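Anopheles gambiae adenosine kinase (Anopheles gambiae, PDB 3LOO) catalyses the ATP-dependent phosphorylation of adenosine to AMP as a high-affinity adenosine kinase of the pfkB carbohydrate kinase family. Local coordinates at residues 67-70 and 71-75; 42-45 and 46-50; 152-155 and 156-160; 82-85 and 86-90. One frame throughout, in Å; residues are numbered along the deposited sequence.

Interaction 1: 67-70 and 71-75; sequences QELI and EKYQA
Gln-67 and Glu-71, one helical turn apart, bring amide and carboxylate together with their planes 79° apart. Gln-67 NE2 donates to Glu-71 OE2 at 2.5 Å, so short that its exact length is doubtful, and more weakly to OE1. A chi1 of -177° in Gln-67 lays CG 3.2 Å from Glu-71 OE2, and the extended chain beyond it carries NE2 to the carboxylate.

On a neighbouring side of the helix, Glu-68, Lys-72 and Tyr-73 point the same way. The carboxylate of Glu-68 runs alongside Lys-72, with OE2 3.7 Å from CE, while the ammonium stays beyond contact. The Glu-68 carboxylate also lies beside the Tyr-73 ring, the two planes 33° apart; its OE1 is engaged by Tyr-48 and Lys-47.

Where the helix runs out, Leu-69 O accepts from Tyr-73 N and, at 3.1 Å, from Ala-75 N, the two donors approaching opposite faces of the carbonyl plane. Next to this carbonyl, Leu-69 CB packs on Ala-75 CB at 3.9 Å. Gln-74, with positive phi, turns the chain out of the helix toward strand 76-80, a helix-to-strand connection on the small lid sheet of the pfkB fold.

Interaction 2: 42-45 and 46-50; sequences KDLL and NKYDM
Leu-45 O takes two backbone donors from opposite faces of its carbonyl plane: Met-50 N at 2.9 Å and Tyr-48 N at 3.1 Å. The bond from Met-50 is almost straight (173°), whereas that from Tyr-48 is bent and comes in high above the plane. With Asp-49 N donating to Asn-46 O, this makes a Schellman motif, in which Asp-49, at positive phi, is the C-prime residue that ends helix 42-47. Upstream, Asn-46 N to Lys-42 O and Lys-47 N to Asp-43 O are ordinary helical bonds.

The side chains close round the same turn. With chi1 at -175°, Leu-44 turns its CG to the far side from N and beside its carbonyl carbon, and CD1 meets the edge of the Tyr-48 ring, in the ring plane, 3.8 Å from CE2. Leu-44 O also lies near that edge, 3.5 Å from CD2. One face of the ring is flanked by CG of Lys-47, offset toward the rim. Beyond the reversal, Met-50 CB returns to within 4.4 Å of Leu-45 CB, and both residues reach Leu-142 of strand 137-144.

The apolar groups thus pack on the sheet and on helix 64-73; Lys-47 NZ and Tyr-48 OH reach Glu-68 on that same helix, and Asp-49 pairs with Lys-61. An ammonium and a hydroxyl converging on Glu-68 OE1 would probably favour the ionised carboxylate, and Leu-45 O, gripped twice, fixes how the chain leaves the helix.

Interaction 3: 152-155 and 156-160; sequences ANLA and AANDF. With B4P (bis(adenosine)-5'-tetraphosphate), chain D.
The pocket round one adenine of the bound bis(adenosine)-5'-tetraphosphate, the one carrying N6A, is bordered by Leu-154, whose carbonyl also opens the turn that carries the chain on to Ala-157. Leu-154 CD2 lies 3.7 Å from N6A, and Ala-152 CB, two residues back along the chain, is 3.4 Å from the same exocyclic nitrogen.

Leu-154 O accepts from Ala-157 N at 2.9 Å, with the donor well above the carbonyl plane. Ala-155 takes a positive phi of 49°, unusual for a residue with a side chain, and with Ala-156 has backbone angles close to those of a type II' turn. The chain continues as a 3-10 segment: Asn-158 N donates to Ala-155 O and Asp-159 N to Ala-156 O. Ala-155 O accepts a second hydrogen bond, from a water, which also donates to Asp-159 OD1 at 2.9 Å, tying the carboxylate back to the start of the turn. OD2 of that carboxylate accepts from Ser-131 and Ser-134. The other branch of Leu-154, CD1, comes within 4.0 Å of Asn-158 ND2, the two side chains meeting at a slant.

The turn thus leads from the end of strand 147-153, bonded through Ala-152 to Ile-56 of strand 54-57 and through Asn-153 to Thr-138 of strand 137-144, toward Phe-160. Leu-154 and Phe-160 both pack on Val-189 of helix 187-203, Phe-160 also meets Phe-186 edge-to-face, and Ala-157 rests on Leu-33 of strand 33-39.

Interaction 4: 82-85 and 86-90; sequences SVQN and SLRVA. With B4P (bis(adenosine)-5'-tetraphosphate), chain D.
Ser-82 holds OG opposite its backbone N (chi1 -177°) and Ser-86, a turn later, holds its own opposite the carbonyl carbon (chi1 -74°), which turns both hydroxyls to a shared water. That water donates to Ser-82 OG at 2.9 Å and to Ser-86 OG at 2.8 Å. Both hydroxyls are also hydrogen-bonded to Asp-317, through its side chain and its backbone carbonyl respectively.

A second water bridges another pair, but donates at one end and accepts at the other: it donates a hydrogen bond to Asn-85 OD1 and accepts from Arg-88 NH1 in the plane of the guanidinium. The amide and guanidinium planes stand 64° apart, with OD1 and NH1 themselves 4.0 Å from each other. The other end of the Asn-85 amide faces the ligand: ND2 donates to the ribose hydroxyl O3E at 3.1 Å and is also hydrogen-bonded to the Asp-317 carboxylate. At the first turn, Ser-82 N donates to N3A of the adenine at 3.2 Å.

The Val-83 and Leu-87 side chains lie side by side, CG1 4.0 Å from CD1, and both pack on Phe-102 of strand 100-107. Arg-88 makes a cation-pi contact with Phe-355.

Helix 82-94 thus begins, just after Gly-80 and Gly-81, directly against a nucleoside of the ligand, probably in the adenosine site. Two glycines followed closely by an asparagine at the start of this helix match a pfkB-family signature.

From the N terminus the contacts come as interaction 2 (42-50), interaction 1 (67-75), interaction 4 (82-90) and interaction 3 (152-160). Each lies within one unbroken run of chain, so none closes a long loop, and they neither nest nor cross. Interactions 2 and 1 touch: helices 42-47 and 64-73 pack together beside the five-stranded sheet, with Leu-44 and Leu-69 in contact. From interaction 1 the chain passes along edge strand 76-80 straight into interaction 4, whose helix packs on the nine-stranded sheet. Interaction 3, at the end of strand 147-153, does not touch interaction 4, the nearest atoms being about 9 Å apart, but both contact the same adenosine moiety of the ligand.

Interaction 1: 67-70 and 71-75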
loop_
_atom_site.group_PDB
_atom_site.type_symbol
_atom_site.label_atom_id
_atom_site.label_comp_id
_atom_site.label_asym_id
_atom_site.label_seq_id
_atom_site.Cartn_x
_atom_site.Cartn_y
_atom_site.Cartn_z
ATOM N N GLN A 67 -6.629 15.620 17.372
ATOM C CA GLN A 67 -6.215 16.175 18.671
ATOM C C GLN A 67 -6.867 15.427 19.837
ATOM O O GLN A 67 -6.225 15.213 20.883
ATOM C CB GLN A 67 -6.563 17.655 18.755
ATOM C CG GLN A 67 -6.104 18.335 20.030
ATOM C CD GLN A 67 -6.683 19.734 20.214
ATOM O OE1 GLN A 67 -7.170 20.357 19.265
ATOM N NE2 GLN A 67 -6.618 20.242 21.441
ATOM N N GLU A 68 -8.134 15.034 19.662
ATOM C CA GLU A 68 -8.842 14.289 20.679
ATOM C C GLU A 68 -8.187 12.939 20.946
ATOM O O GLU A 68 -8.068 12.520 22.113
ATOM C CB GLU A 68 -10.312 14.136 20.290
ATOM C CG GLU A 68 -11.145 13.381 21.295
ATOM C CD GLU A 68 -12.646 13.446 21.022
ATOM O OE1 GLU A 68 -13.115 14.117 20.056
ATOM O OE2 GLU A 68 -13.359 12.799 21.794
ATOM N N LEU A 69 -7.757 12.255 19.873
ATOM C CA LEU A 69 -7.004 11.002 20.017
ATOM C C LEU A 69 -5.689 11.242 20.783
ATOM O O LEU A 69 -5.337 10.477 21.672
ATOM C CB LEU A 69 -6.677 10.346 18.653
ATOM C CG LEU A 69 -7.840 9.852 17.791
ATOM C CD1 LEU A 69 -7.316 9.340 16.444
ATOM C CD2 LEU A 69 -8.638 8.780 18.511
ATOM N N ILE A 70 -4.977 12.298 20.422
ATOM C CA ILE A 70 -3.700 12.592 21.055
ATOM C C ILE A 70 -3.941 12.943 22.536
ATOM O O ILE A 70 -3.404 12.287 23.410
ATOM C CB ILE A 70 -2.961 13.724 20.310
ATOM C CG1 ILE A 70 -2.575 13.287 18.895
ATOM C CG2 ILE A 70 -1.723 14.216 21.106
ATOM C CD1 ILE A 70 -2.529 14.477 17.907
ATOM N N GLU A 71 -4.814 13.916 22.792
ATOM C CA GLU A 71 -5.015 14.481 24.135
ATOM C C GLU A 71 -5.782 13.605 25.108
ATOM O O GLU A 71 -5.478 13.595 26.284
ATOM C CB GLU A 71 -5.698 15.853 24.053
ATOM C CG GLU A 71 -4.746 16.983 23.716
ATOM C CD GLU A 71 -5.469 18.285 23.399
ATOM O OE1 GLU A 71 -6.685 18.391 23.700
ATOM O OE2 GLU A 71 -4.833 19.206 22.815
ATOM N N LYS A 72 -6.776 12.876 24.639
ATOM C CA LYS A 72 -7.672 12.187 25.538
ATOM C C LYS A 72 -7.612 10.664 25.405
ATOM O O LYS A 72 -8.075 9.946 26.276
ATOM C CB LYS A 72 -9.097 12.776 25.347
ATOM C CG LYS A 72 -10.299 11.832 25.475
ATOM C CD LYS A 72 -11.616 12.615 25.410
ATOM C CE LYS A 72 -12.842 11.700 25.309
ATOM N NZ LYS A 72 -12.847 10.618 26.355
ATOM N N TYR A 73 -7.046 10.151 24.320
ATOM C CA TYR A 73 -6.928 8.693 24.199
ATOM C C TYR A 73 -5.506 8.174 24.209
ATOM O O TYR A 73 -5.285 6.987 23.973
ATOM C CB TYR A 73 -7.697 8.141 22.992
ATOM C CG TYR A 73 -9.201 8.244 23.131
ATOM C CD1 TYR A 73 -9.944 7.189 23.654
ATOM C CD2 TYR A 73 -9.867 9.394 22.744
ATOM C CE1 TYR A 73 -11.330 7.278 23.780
ATOM C CE2 TYR A 73 -11.241 9.496 22.860
ATOM C CZ TYR A 73 -11.964 8.438 23.375
ATOM O OH TYR A 73 -13.327 8.567 23.480
ATOM N N GLN A 74 -4.550 9.055 24.493
ATOM C CA GLN A 74 -3.155 8.643 24.683
ATOM C C GLN A 74 -2.675 7.956 23.411
ATOM O O GLN A 74 -2.153 6.864 23.477
ATOM C CB GLN A 74 -3.044 7.657 25.872
ATOM C CG GLN A 74 -3.383 8.247 27.257
ATOM C CD GLN A 74 -2.831 9.661 27.411
ATOM O OE1 GLN A 74 -3.422 10.632 26.914
ATOM N NE2 GLN A 74 -1.687 9.781 28.078
ATOM N N ALA A 75 -2.930 8.566 22.252
ATOM C CA ALA A 75 -2.652 7.903 20.972
ATOM C C ALA A 75 -1.150 7.804 20.708
ATOM O O ALA A 75 -0.367 8.636 21.166
ATOM C CB ALA A 75 -3.362 8.601 19.818
#

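Interaction 2: 42-45 and 46-50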
loop_
_atom_site.group_PDB
_atom_site.type_symbol
_atom_site.label_atom_id
_atom_site.label_comp_id
_atom_site.label_asym_id
_atom_site.label_seq_id
_atom_site.Cartn_x
_atom_site.Cartn_y
_atom_site.Cartn_z
ATOM N N LYS A 42 -17.093 2.539 20.971
ATOM C CA LYS A 42 -18.063 2.894 19.914
ATOM C C LYS A 42 -18.564 4.319 19.938
ATOM O O LYS A 42 -18.862 4.876 18.880
ATOM C CB LYS A 42 -19.279 1.968 19.928
ATOM C CG LYS A 42 -19.105 0.714 19.112
ATOM C CD LYS A 42 -18.876 -0.529 19.973
ATOM C CE LYS A 42 -18.301 -1.679 19.131
ATOM N NZ LYS A 42 -18.517 -1.461 17.656
ATOM N N ASP A 43 -18.661 4.916 21.134
ATOM C CA ASP A 43 -19.124 6.298 21.234
ATOM C C ASP A 43 -18.193 7.238 20.504
ATOM O O ASP A 43 -18.637 8.245 19.945
ATOM C CB ASP A 43 -19.317 6.746 22.697
ATOM C CG ASP A 43 -18.102 6.446 23.562
ATOM O OD1 ASP A 43 -17.844 7.229 24.506
ATOM O OD2 ASP A 43 -17.411 5.430 23.296
ATOM N N LEU A 44 -16.897 6.928 20.494
ATOM C CA LEU A 44 -15.982 7.745 19.683
ATOM C C LEU A 44 -16.296 7.604 18.184
ATOM O O LEU A 44 -16.422 8.590 17.489
ATOM C CB LEU A 44 -14.507 7.479 20.003
ATOM C CG LEU A 44 -13.549 8.403 19.248
ATOM C CD1 LEU A 44 -13.665 9.828 19.744
ATOM C CD2 LEU A 44 -12.155 7.914 19.433
ATOM N N LEU A 45 -16.455 6.380 17.712
ATOM C CA LEU A 45 -16.865 6.147 16.320
ATOM C C LEU A 45 -18.174 6.849 15.942
ATOM O O LEU A 45 -18.267 7.482 14.883
ATOM C CB LEU A 45 -17.028 4.651 16.056
ATOM C CG LEU A 45 -15.835 3.725 16.300
ATOM C CD1 LEU A 45 -16.067 2.432 15.549
ATOM C CD2 LEU A 45 -14.526 4.362 15.844
ATOM N N ASN A 46 -19.183 6.718 16.809
ATOM C CA ASN A 46 -20.472 7.372 16.592
ATOM C C ASN A 46 -20.337 8.851 16.539
ATOM O O ASN A 46 -20.891 9.480 15.646
ATOM C CB ASN A 46 -21.471 6.969 17.666
ATOM C CG ASN A 46 -22.048 5.599 17.428
ATOM O OD1 ASN A 46 -21.481 4.776 16.718
ATOM N ND2 ASN A 46 -23.195 5.341 18.040
ATOM N N LYS A 47 -19.541 9.418 17.446
ATOM C CA LYS A 47 -19.280 10.854 17.401
ATOM C C LYS A 47 -18.781 11.329 16.034
ATOM O O LYS A 47 -19.073 12.448 15.622
ATOM C CB LYS A 47 -18.274 11.248 18.479
ATOM C CG LYS A 47 -18.052 12.743 18.615
ATOM C CD LYS A 47 -17.111 13.036 19.792
ATOM C CE LYS A 47 -16.662 14.488 19.774
ATOM N NZ LYS A 47 -15.669 14.774 20.866
ATOM N N TYR A 48 -18.029 10.495 15.323
ATOM C CA TYR A 48 -17.450 10.942 14.046
ATOM C C TYR A 48 -18.055 10.263 12.792
ATOM O O TYR A 48 -17.480 10.332 11.681
ATOM C CB TYR A 48 -15.918 10.829 14.107
ATOM C CG TYR A 48 -15.317 11.867 15.020
ATOM C CD1 TYR A 48 -15.227 13.194 14.632
ATOM C CD2 TYR A 48 -14.869 11.522 16.291
ATOM C CE1 TYR A 48 -14.674 14.171 15.494
ATOM C CE2 TYR A 48 -14.322 12.468 17.141
ATOM C CZ TYR A 48 -14.227 13.770 16.755
ATOM O OH TYR A 48 -13.690 14.679 17.635
ATOM N N ASP A 49 -19.223 9.630 12.981
ATOM C CA ASP A 49 -19.977 8.970 11.914
ATOM C C ASP A 49 -19.084 7.968 11.214
ATOM O O ASP A 49 -19.056 7.910 9.988
ATOM C CB ASP A 49 -20.510 9.990 10.906
ATOM C CG ASP A 49 -21.364 11.043 11.553
ATOM O OD1 ASP A 49 -22.062 10.698 12.526
ATOM O OD2 ASP A 49 -21.337 12.204 11.096
ATOM N N MET A 50 -18.347 7.189 12.001
ATOM C CA MET A 50 -17.472 6.188 11.451
ATOM C C MET A 50 -18.043 4.822 11.730
ATOM O O MET A 50 -18.685 4.614 12.772
ATOM C CB MET A 50 -16.065 6.310 12.049
ATOM C CG MET A 50 -15.312 7.532 11.527
ATOM S SD MET A 50 -13.707 7.771 12.290
ATOM C CE MET A 50 -12.814 6.268 11.827
#

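Interaction 3: 152-155 and 156-160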
loop_
_atom_site.group_PDB
_atom_site.type_symbol
_atom_site.label_atom_id
_atom_site.label_comp_id
_atom_site.label_asym_id
_atom_site.label_seq_id
_atom_site.Cartn_x
_atom_site.Cartn_y
_atom_site.Cartn_z
ATOM N N ALA A 152 -8.184 8.731 7.120
ATOM C CA ALA A 152 -6.959 9.313 6.553
ATOM C C ALA A 152 -7.166 10.777 6.191
ATOM O O ALA A 152 -8.032 11.112 5.375
ATOM C CB ALA A 152 -6.485 8.511 5.284
ATOM N N ASN A 153 -6.388 11.616 6.844
ATOM C CA ASN A 153 -6.345 13.039 6.631
ATOM C C ASN A 153 -5.097 13.269 5.807
ATOM O O ASN A 153 -3.973 13.336 6.365
ATOM C CB ASN A 153 -6.232 13.764 7.980
ATOM C CG ASN A 153 -5.985 15.269 7.828
ATOM O OD1 ASN A 153 -6.416 15.891 6.853
ATOM N ND2 ASN A 153 -5.274 15.841 8.782
ATOM N N LEU A 154 -5.292 13.321 4.485
ATOM C CA LEU A 154 -4.170 13.302 3.530
ATOM C C LEU A 154 -3.319 14.560 3.588
ATOM O O LEU A 154 -2.086 14.483 3.541
ATOM C CB LEU A 154 -4.648 13.064 2.091
ATOM C CG LEU A 154 -5.256 11.691 1.767
ATOM C CD1 LEU A 154 -5.504 11.551 0.282
ATOM C CD2 LEU A 154 -4.306 10.526 2.256
ATOM N N ALA A 155 -3.984 15.715 3.661
ATOM C CA ALA A 155 -3.332 17.017 3.875
ATOM C C ALA A 155 -2.138 17.189 2.899
ATOM O O ALA A 155 -2.380 17.224 1.693
ATOM C CB ALA A 155 -2.941 17.180 5.362
ATOM N N ALA A 156 -0.879 17.262 3.367
ATOM C CA ALA A 156 0.254 17.501 2.439
ATOM C C ALA A 156 0.444 16.399 1.398
ATOM O O ALA A 156 0.929 16.655 0.282
ATOM C CB ALA A 156 1.582 17.739 3.197
ATOM N N ALA A 157 0.049 15.178 1.739
ATOM C CA ALA A 157 0.136 14.087 0.738
ATOM C C ALA A 157 -0.683 14.416 -0.509
ATOM O O ALA A 157 -0.367 13.921 -1.589
ATOM C CB ALA A 157 -0.282 12.742 1.318
ATOM N N ASN A 158 -1.748 15.223 -0.342
ATOM C CA ASN A 158 -2.540 15.705 -1.467
ATOM C C ASN A 158 -1.864 16.808 -2.284
ATOM O O ASN A 158 -2.334 17.123 -3.380
ATOM C CB ASN A 158 -3.951 16.165 -1.035
ATOM C CG ASN A 158 -5.027 15.674 -1.976
ATOM O OD1 ASN A 158 -4.922 15.789 -3.213
ATOM N ND2 ASN A 158 -6.054 15.104 -1.418
ATOM N N ASP A 159 -0.774 17.382 -1.793
ATOM C CA ASP A 159 -0.061 18.392 -2.562
ATOM C C ASP A 159 0.953 17.828 -3.541
ATOM O O ASP A 159 1.742 18.572 -4.069
ATOM C CB ASP A 159 0.611 19.409 -1.628
ATOM C CG ASP A 159 -0.411 20.203 -0.793
ATOM O OD1 ASP A 159 -1.601 20.165 -1.130
ATOM O OD2 ASP A 159 -0.034 20.833 0.213
ATOM N N PHE A 160 0.953 16.513 -3.777
ATOM C CA PHE A 160 1.893 15.913 -4.700
ATOM C C PHE A 160 1.589 16.396 -6.119
ATOM O O PHE A 160 0.433 16.426 -6.518
ATOM C CB PHE A 160 1.786 14.388 -4.661
ATOM C CG PHE A 160 2.782 13.683 -5.546
ATOM C CD1 PHE A 160 4.011 13.280 -5.033
ATOM C CD2 PHE A 160 2.495 13.417 -6.884
ATOM C CE1 PHE A 160 4.960 12.651 -5.841
ATOM C CE2 PHE A 160 3.432 12.776 -7.693
ATOM C CZ PHE A 160 4.663 12.382 -7.165
HETATM P PA B4P D . -4.469 -1.920 7.769
HETATM O O1A B4P D . -3.877 -2.184 9.145
HETATM O O2A B4P D . -5.932 -1.484 7.703
HETATM O O3A B4P D . -4.452 -3.336 7.014
HETATM P PB B4P D . -3.685 -3.533 5.630
HETATM O O1B B4P D . -2.168 -3.454 5.816
HETATM O O2B B4P D . -4.344 -2.784 4.484
HETATM O O3B B4P D . -4.164 -5.120 5.761
HETATM P PG B4P D . -5.090 -5.960 4.745
HETATM O O1G B4P D . -6.525 -5.950 5.147
HETATM O O2G B4P D . -4.806 -5.423 3.356
HETATM O O3G B4P D . -4.511 -7.451 4.830
HETATM P PD B4P D . -5.138 -8.796 5.463
HETATM O O1D B4P D . -5.848 -8.429 6.713
HETATM O O2D B4P D . -5.815 -9.647 4.426
HETATM O O5E B4P D . -3.518 -0.905 6.928
HETATM C C5E B4P D . -3.060 0.159 7.733
HETATM C C4E B4P D . -2.331 1.237 6.984
HETATM O O4E B4P D . -3.121 1.838 5.958
HETATM C C3E B4P D . -2.050 2.356 7.948
HETATM O O3E B4P D . -0.646 2.240 8.252
HETATM C C2E B4P D . -2.327 3.633 7.164
HETATM O O2E B4P D . -1.271 4.602 7.189
HETATM C C1E B4P D . -2.623 3.132 5.738
HETATM N N9A B4P D . -3.657 3.978 5.115
HETATM C C8A B4P D . -4.966 4.120 5.474
HETATM N N7A B4P D . -5.542 5.018 4.622
HETATM C C5A B4P D . -4.595 5.473 3.748
HETATM C C6A B4P D . -4.584 6.371 2.668
HETATM N N6A B4P D . -5.684 7.088 2.282
HETATM N N1A B4P D . -3.419 6.586 2.007
HETATM C C2A B4P D . -2.289 5.912 2.335
HETATM N N3A B4P D . -2.279 5.037 3.354
HETATM C C4A B4P D . -3.412 4.796 4.062
HETATM O O5F B4P D . -3.766 -9.495 5.909
HETATM C C5F B4P D . -2.640 -9.570 5.041
HETATM C C4F B4P D . -1.750 -10.688 5.583
HETATM O O4F B4P D . -1.526 -10.557 6.999
HETATM C C3F B4P D . -2.439 -12.036 5.472
HETATM O O3F B4P D . -2.313 -12.528 4.144
HETATM C C2F B4P D . -1.698 -12.862 6.505
HETATM O O2F B4P D . -0.462 -13.363 5.958
HETATM C C1F B4P D . -1.441 -11.841 7.629
HETATM N N9B B4P D . -2.566 -11.964 8.610
HETATM C C8B B4P D . -3.627 -11.139 8.706
HETATM N N7B B4P D . -4.468 -11.541 9.689
HETATM C C5B B4P D . -3.958 -12.655 10.255
HETATM C C6B B4P D . -4.349 -13.523 11.271
HETATM N N6B B4P D . -5.507 -13.280 11.937
HETATM N N1B B4P D . -3.556 -14.589 11.597
HETATM C C2B B4P D . -2.397 -14.833 10.936
HETATM N N3B B4P D . -1.969 -14.026 9.924
HETATM C C4B B4P D . -2.705 -12.937 9.538
HETATM O O HOH W 1 -3.840 19.352 0.561
#

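Interaction 4: 82-85 and 86-90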
loop_
_atom_site.group_PDB
_atom_site.type_symbol
_atom_site.label_atom_id
_atom_site.label_comp_id
_atom_site.label_asym_id
_atom_site.label_seq_id
_atom_site.Cartn_x
_atom_site.Cartn_y
_atom_site.Cartn_z
ATOM N N SER A 82 0.441 3.317 3.264
ATOM C CA SER A 82 0.499 1.956 2.727
ATOM C C SER A 82 1.825 1.627 1.982
ATOM O O SER A 82 2.528 0.706 2.355
ATOM C CB SER A 82 -0.689 1.740 1.790
ATOM O OG SER A 82 -0.687 0.414 1.303
ATOM N N VAL A 83 2.133 2.374 0.932
ATOM C CA VAL A 83 3.296 2.096 0.095
ATOM C C VAL A 83 4.580 2.329 0.901
ATOM O O VAL A 83 5.520 1.546 0.810
ATOM C CB VAL A 83 3.319 3.010 -1.205
ATOM C CG1 VAL A 83 4.653 2.807 -1.990
ATOM C CG2 VAL A 83 2.119 2.712 -2.073
ATOM N N GLN A 84 4.615 3.404 1.696
ATOM C CA GLN A 84 5.729 3.619 2.608
ATOM C C GLN A 84 6.010 2.428 3.531
ATOM O O GLN A 84 7.175 2.000 3.647
ATOM C CB GLN A 84 5.568 4.916 3.414
ATOM C CG GLN A 84 6.903 5.343 4.033
ATOM C CD GLN A 84 6.919 6.793 4.510
ATOM O OE1 GLN A 84 7.889 7.496 4.270
ATOM N NE2 GLN A 84 5.869 7.223 5.245
ATOM N N ASN A 85 4.961 1.905 4.171
ATOM C CA ASN A 85 5.060 0.724 5.022
ATOM C C ASN A 85 5.666 -0.464 4.255
ATOM O O ASN A 85 6.535 -1.157 4.766
ATOM C CB ASN A 85 3.676 0.225 5.472
ATOM C CG ASN A 85 3.037 1.059 6.584
ATOM O OD1 ASN A 85 3.695 1.810 7.304
ATOM N ND2 ASN A 85 1.706 0.935 6.693
ATOM N N SER A 86 5.144 -0.715 3.048
ATOM C CA SER A 86 5.595 -1.840 2.239
ATOM C C SER A 86 7.090 -1.713 1.874
ATOM O O SER A 86 7.848 -2.678 1.965
ATOM C CB SER A 86 4.711 -1.972 0.989
ATOM O OG SER A 86 3.420 -2.498 1.317
ATOM N N LEU A 87 7.502 -0.524 1.450
ATOM C CA LEU A 87 8.913 -0.290 1.128
ATOM C C LEU A 87 9.842 -0.405 2.367
ATOM O O LEU A 87 10.971 -0.914 2.254
ATOM C CB LEU A 87 9.078 1.042 0.385
ATOM C CG LEU A 87 8.982 0.916 -1.126
ATOM C CD1 LEU A 87 7.697 0.296 -1.649
ATOM C CD2 LEU A 87 9.224 2.312 -1.785
ATOM N N ARG A 88 9.351 -0.009 3.546
ATOM C CA ARG A 88 10.120 -0.158 4.785
ATOM C C ARG A 88 10.302 -1.649 5.141
ATOM O O ARG A 88 11.420 -2.073 5.466
ATOM C CB ARG A 88 9.494 0.649 5.945
ATOM C CG ARG A 88 9.569 2.206 5.774
ATOM C CD ARG A 88 8.784 2.950 6.899
ATOM N NE ARG A 88 9.212 2.396 8.192
ATOM C CZ ARG A 88 8.434 2.162 9.244
ATOM N NH1 ARG A 88 7.133 2.444 9.229
ATOM N NH2 ARG A 88 8.976 1.631 10.334
ATOM N N VAL A 89 9.226 -2.433 5.032
ATOM C CA VAL A 89 9.313 -3.887 5.224
ATOM C C VAL A 89 10.248 -4.547 4.200
ATOM O O VAL A 89 11.116 -5.327 4.587
ATOM C CB VAL A 89 7.889 -4.573 5.310
ATOM C CG1 VAL A 89 7.972 -6.158 5.339
ATOM C CG2 VAL A 89 7.098 -4.003 6.511
ATOM N N ALA A 90 10.083 -4.236 2.907
ATOM C CA ALA A 90 11.002 -4.706 1.887
ATOM C C ALA A 90 12.498 -4.368 2.145
ATOM O O ALA A 90 13.376 -5.211 1.931
ATOM C CB ALA A 90 10.578 -4.189 0.494
HETATM P PA B4P D . -4.469 -1.920 7.769
HETATM O O1A B4P D . -3.877 -2.184 9.145
HETATM O O2A B4P D . -5.932 -1.484 7.703
HETATM O O3A B4P D . -4.452 -3.336 7.014
HETATM P PB B4P D . -3.685 -3.533 5.630
HETATM O O1B B4P D . -2.168 -3.454 5.816
HETATM O O2B B4P D . -4.344 -2.784 4.484
HETATM O O3B B4P D . -4.164 -5.120 5.761
HETATM P PG B4P D . -5.090 -5.960 4.745
HETATM O O1G B4P D . -6.525 -5.950 5.147
HETATM O O2G B4P D . -4.806 -5.423 3.356
HETATM O O3G B4P D . -4.511 -7.451 4.830
HETATM P PD B4P D . -5.138 -8.796 5.463
HETATM O O1D B4P D . -5.848 -8.429 6.713
HETATM O O2D B4P D . -5.815 -9.647 4.426
HETATM O O5E B4P D . -3.518 -0.905 6.928
HETATM C C5E B4P D . -3.060 0.159 7.733
HETATM C C4E B4P D . -2.331 1.237 6.984
HETATM O O4E B4P D . -3.121 1.838 5.958
HETATM C C3E B4P D . -2.050 2.356 7.948
HETATM O O3E B4P D . -0.646 2.240 8.252
HETATM C C2E B4P D . -2.327 3.633 7.164
HETATM O O2E B4P D . -1.271 4.602 7.189
HETATM C C1E B4P D . -2.623 3.132 5.738
HETATM N N9A B4P D . -3.657 3.978 5.115
HETATM C C8A B4P D . -4.966 4.120 5.474
HETATM N N7A B4P D . -5.542 5.018 4.622
HETATM C C5A B4P D . -4.595 5.473 3.748
HETATM C C6A B4P D . -4.584 6.371 2.668
HETATM N N6A B4P D . -5.684 7.088 2.282
HETATM N N1A B4P D . -3.419 6.586 2.007
HETATM C C2A B4P D . -2.289 5.912 2.335
HETATM N N3A B4P D . -2.279 5.037 3.354
HETATM C C4A B4P D . -3.412 4.796 4.062
HETATM O O5F B4P D . -3.766 -9.495 5.909
HETATM C C5F B4P D . -2.640 -9.570 5.041
HETATM C C4F B4P D . -1.750 -10.688 5.583
HETATM O O4F B4P D . -1.526 -10.557 6.999
HETATM C C3F B4P D . -2.439 -12.036 5.472
HETATM O O3F B4P D . -2.313 -12.528 4.144
HETATM C C2F B4P D . -1.698 -12.862 6.505
HETATM O O2F B4P D . -0.462 -13.363 5.958
HETATM C C1F B4P D . -1.441 -11.841 7.629
HETATM N N9B B4P D . -2.566 -11.964 8.610
HETATM C C8B B4P D . -3.627 -11.139 8.706
HETATM N N7B B4P D . -4.468 -11.541 9.689
HETATM C C5B B4P D . -3.958 -12.655 10.255
HETATM C C6B B4P D . -4.349 -13.523 11.271
HETATM N N6B B4P D . -5.507 -13.280 11.937
HETATM N N1B B4P D . -3.556 -14.589 11.597
HETATM C C2B B4P D . -2.397 -14.833 10.936
HETATM N N3B B4P D . -1.969 -14.026 9.924
HETATM C C4B B4P D . -2.705 -12.937 9.538
HETATM O O HOH W 2 1.265 -1.285 0.089
HETATM O O HOH W 3 5.609 3.827 6.923
#